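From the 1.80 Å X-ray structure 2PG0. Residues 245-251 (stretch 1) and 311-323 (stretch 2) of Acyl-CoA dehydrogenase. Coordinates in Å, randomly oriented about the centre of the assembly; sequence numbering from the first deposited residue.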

# COMPACT_ATOMS: atom_id res chain seq x y z
N LEU A 245 -21.55 -20.61 8.43
CA LEU A 245 -20.82 -19.43 7.94
C LEU A 245 -19.52 -19.76 7.18
O LEU A 245 -19.05 -18.93 6.39
CB LEU A 245 -20.60 -18.40 9.07
CG LEU A 245 -21.78 -17.46 9.38
CD1 LEU A 245 -21.70 -16.88 10.79
CD2 LEU A 245 -21.91 -16.33 8.37
N GLN A 246 -18.95 -20.95 7.39
CA GLN A 246 -17.80 -21.42 6.58
C GLN A 246 -18.17 -21.45 5.09
O GLN A 246 -17.49 -20.84 4.28
CB GLN A 246 -17.26 -22.79 7.05
CG GLN A 246 -16.15 -23.40 6.13
CD GLN A 246 -15.51 -24.71 6.64
OE1 GLN A 246 -15.00 -24.79 7.77
NE2 GLN A 246 -15.49 -25.73 5.78
N GLN A 247 -19.25 -22.15 4.74
CA GLN A 247 -19.72 -22.16 3.35
C GLN A 247 -20.13 -20.76 2.87
O GLN A 247 -19.82 -20.39 1.74
CB GLN A 247 -20.84 -23.19 3.13
CG GLN A 247 -21.32 -23.28 1.67
CD GLN A 247 -21.85 -24.65 1.29
OE1 GLN A 247 -21.17 -25.67 1.48
NE2 GLN A 247 -23.05 -24.68 0.73
N GLU A 248 -20.82 -20.00 3.73
CA GLU A 248 -21.24 -18.63 3.39
C GLU A 248 -20.05 -17.75 2.96
O GLU A 248 -20.08 -17.12 1.89
CB GLU A 248 -22.01 -17.97 4.54
CG GLU A 248 -22.53 -16.55 4.21
CD GLU A 248 -23.47 -15.96 5.27
OE1 GLU A 248 -24.18 -16.72 5.96
OE2 GLU A 248 -23.51 -14.72 5.38
N ARG A 249 -19.01 -17.74 3.79
CA ARG A 249 -17.81 -16.97 3.49
C ARG A 249 -17.09 -17.45 2.23
O ARG A 249 -16.55 -16.65 1.47
CB ARG A 249 -16.88 -16.93 4.71
CG ARG A 249 -17.46 -16.04 5.81
CD ARG A 249 -16.99 -16.38 7.20
NE ARG A 249 -17.73 -15.57 8.17
CZ ARG A 249 -17.75 -15.76 9.49
NH1 ARG A 249 -17.07 -16.76 10.03
NH2 ARG A 249 -18.47 -14.95 10.26
N LEU A 250 -17.12 -18.77 2.00
CA LEU A 250 -16.54 -19.35 0.79
C LEU A 250 -17.28 -18.87 -0.46
O LEU A 250 -16.65 -18.57 -1.48
CB LEU A 250 -16.52 -20.88 0.86
CG LEU A 250 -15.83 -21.64 -0.29
CD1 LEU A 250 -14.41 -21.10 -0.57
CD2 LEU A 250 -15.80 -23.14 -0.02
N VAL A 251 -18.60 -18.80 -0.38
CA VAL A 251 -19.42 -18.34 -1.50
C VAL A 251 -19.10 -16.89 -1.85
O VAL A 251 -18.92 -16.54 -3.02
CB VAL A 251 -20.94 -18.55 -1.20
CG1 VAL A 251 -21.81 -17.81 -2.20
CG2 VAL A 251 -21.26 -20.05 -1.20
N GLU A 311 -10.52 -28.50 -0.07
CA GLU A 311 -10.59 -28.81 1.37
C GLU A 311 -12.03 -28.92 1.88
O GLU A 311 -12.38 -29.87 2.60
CB GLU A 311 -9.86 -27.74 2.19
CG GLU A 311 -8.35 -27.78 2.10
CD GLU A 311 -7.77 -29.05 2.67
OE1 GLU A 311 -7.57 -29.14 3.91
OE2 GLU A 311 -7.49 -29.96 1.86
N HIS A 312 -12.85 -27.94 1.51
CA HIS A 312 -14.26 -27.91 1.88
C HIS A 312 -14.99 -29.17 1.41
O HIS A 312 -15.69 -29.82 2.18
CB HIS A 312 -14.92 -26.67 1.29
CG HIS A 312 -16.33 -26.44 1.75
ND1 HIS A 312 -16.67 -26.35 3.08
CD2 HIS A 312 -17.48 -26.28 1.05
CE1 HIS A 312 -17.97 -26.14 3.18
NE2 HIS A 312 -18.48 -26.10 1.96
N MET A 313 -14.78 -29.52 0.14
CA MET A 313 -15.44 -30.68 -0.47
C MET A 313 -14.99 -32.01 0.14
O MET A 313 -15.75 -32.98 0.17
CB MET A 313 -15.24 -30.66 -1.99
CG MET A 313 -16.03 -29.55 -2.72
SD MET A 313 -15.87 -29.54 -4.52
CE MET A 313 -16.69 -31.10 -4.93
N ALA A 314 -13.75 -32.03 0.65
CA ALA A 314 -13.20 -33.19 1.35
C ALA A 314 -13.73 -33.34 2.78
O ALA A 314 -13.37 -34.30 3.48
CB ALA A 314 -11.67 -33.12 1.35
N GLY A 315 -14.58 -32.40 3.21
CA GLY A 315 -15.21 -32.45 4.53
C GLY A 315 -14.31 -31.95 5.65
O GLY A 315 -14.54 -32.25 6.82
N LYS A 316 -13.29 -31.18 5.30
CA LYS A 316 -12.36 -30.67 6.31
C LYS A 316 -12.81 -29.32 6.88
O LYS A 316 -13.45 -28.52 6.20
CB LYS A 316 -10.94 -30.61 5.74
CG LYS A 316 -10.37 -31.98 5.42
CD LYS A 316 -9.33 -31.91 4.31
CE LYS A 316 -8.75 -33.29 3.99
NZ LYS A 316 -7.66 -33.65 4.94
N GLN A 317 -12.49 -29.10 8.15
CA GLN A 317 -12.81 -27.87 8.86
C GLN A 317 -11.72 -26.85 8.57
O GLN A 317 -10.57 -27.02 9.02
CB GLN A 317 -12.91 -28.14 10.37
CG GLN A 317 -13.69 -27.09 11.17
CD GLN A 317 -13.23 -26.99 12.62
OE1 GLN A 317 -12.94 -28.00 13.27
NE2 GLN A 317 -13.18 -25.76 13.13
N ILE A 318 -12.07 -25.80 7.82
CA ILE A 318 -11.12 -24.77 7.37
C ILE A 318 -11.58 -23.33 7.66
O ILE A 318 -11.59 -22.46 6.79
CB ILE A 318 -10.74 -24.96 5.88
CG1 ILE A 318 -11.98 -25.36 5.07
CG2 ILE A 318 -9.63 -26.02 5.74
CD1 ILE A 318 -11.83 -25.26 3.60
N VAL A 319 -11.95 -23.11 8.92
CA VAL A 319 -12.40 -21.80 9.41
C VAL A 319 -11.37 -20.70 9.11
O VAL A 319 -11.73 -19.62 8.61
CB VAL A 319 -12.69 -21.88 10.94
CG1 VAL A 319 -13.07 -20.52 11.51
CG2 VAL A 319 -13.82 -22.89 11.21
N THR A 320 -10.10 -20.97 9.40
CA THR A 320 -9.03 -19.99 9.17
C THR A 320 -8.89 -19.64 7.70
O THR A 320 -8.87 -18.46 7.33
CB THR A 320 -7.68 -20.51 9.70
OG1 THR A 320 -7.80 -20.78 11.10
CG2 THR A 320 -6.58 -19.47 9.48
N GLU A 321 -8.80 -20.67 6.86
CA GLU A 321 -8.49 -20.48 5.45
C GLU A 321 -9.62 -19.77 4.69
O GLU A 321 -9.36 -18.97 3.79
CB GLU A 321 -8.12 -21.82 4.81
CG GLU A 321 -6.81 -22.42 5.34
CD GLU A 321 -6.95 -23.20 6.65
OE1 GLU A 321 -8.07 -23.29 7.23
OE2 GLU A 321 -5.92 -23.71 7.13
N VAL A 322 -10.87 -20.07 5.05
CA VAL A 322 -12.01 -19.42 4.41
C VAL A 322 -12.11 -17.94 4.82
O VAL A 322 -12.50 -17.09 4.03
CB VAL A 322 -13.35 -20.19 4.63
CG1 VAL A 322 -13.90 -20.00 6.04
CG2 VAL A 322 -14.37 -19.76 3.60
N SER A 323 -11.74 -17.64 6.07
CA SER A 323 -11.70 -16.26 6.56
C SER A 323 -10.61 -15.46 5.85
O SER A 323 -10.83 -14.30 5.48
CB SER A 323 -11.51 -16.23 8.08
OG SER A 323 -12.60 -16.89 8.72
O HOH W 1 -14.92 -18.00 9.31

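A helix that ends and restarts leaves backbone groups without their usual helical partners, and a polar side chain from a neighbouring helix can often satisfy them. The contact between residues 245-251 and 311-323 of this acyl-CoA dehydrogenase is a compact example. Stretch 1 is helical throughout; stretch 2 finishes one helix at Met313, turns, and begins another at Val319. The two stretches together bury 498 Å² of surface, and a single residue, Gln246, has the largest share on its side.

The hydrogen bonds centre on the amide of Gln246, whose CA-to-CB bond points toward stretch 2 and whose side chain is extended through chi1 and chi2 (both t). Gln246 OE1 accepts from the backbone N of Ile318 at 3.1 Å. Ile318 is the residue at the N-cap position of the second helix, so the bond meets the backbone just before that helix starts. The other half of the amide works as a donor: Gln246 NE2 lies 3.0 Å from His312 ND1, with an N-H...acceptor angle of 154°, and it also makes a weak bond to Lys316 O at 3.5 Å. One side chain thereby ties together the last turn of the first helix, the loop and the start of the second helix. The loop opens with a Schellman motif, in which the N-H of Gly315, which has positive phi, donates to His312 O, with Gly315 N to His312 O 3.0 Å, while Lys316 N reaches back to Glu311 O at 3.1 Å.

His312 shows how an imidazole can use both nitrogens at once. While ND1 accepts from Gln246, His312 NE2 donates to Gln247 OE1 at 2.8 Å with a nearly linear angle of 176°. Both partners sit at the ring edge, near its plane, where the nitrogen lone pair and the N-H bond are directed. The pattern requires the proton on NE2 and leaves ND1 free to accept, so two consecutive glutamines hold the ring in a defined orientation. The CB of Gln247 points sideways, but the end of its side chain comes nearer and reaches the histidine.

Apolar packing takes over one turn further along. The axes of helices 245-251 and 319-323 run in roughly the same direction, 26° apart, and approach to 9.2 Å. The CA-to-CB bond of Val322 points toward stretch 1, and Val322 CG2 lies against the backbone, 3.4 Å from Gln246 O and 3.3 Å from Leu250 N. Val322 CG2 also lies 3.7 Å from Leu250 CB and 3.9 Å from Arg249 CB. Such closeness fits the short CA-CA distance of 5.8 Å between Leu250 and Val322. Leu250 also touches the histidine, with Leu250 CD2 3.7 Å from His312 CD2, and so links the apolar and polar parts of the contact.

A water completes the set. The water oxygen accepts from Arg249 NH1 at 2.6 Å and donates to Ser323 OG at 2.6 Å, while Ser323 OG in turn donates to Val319 O at 2.9 Å within its own helix.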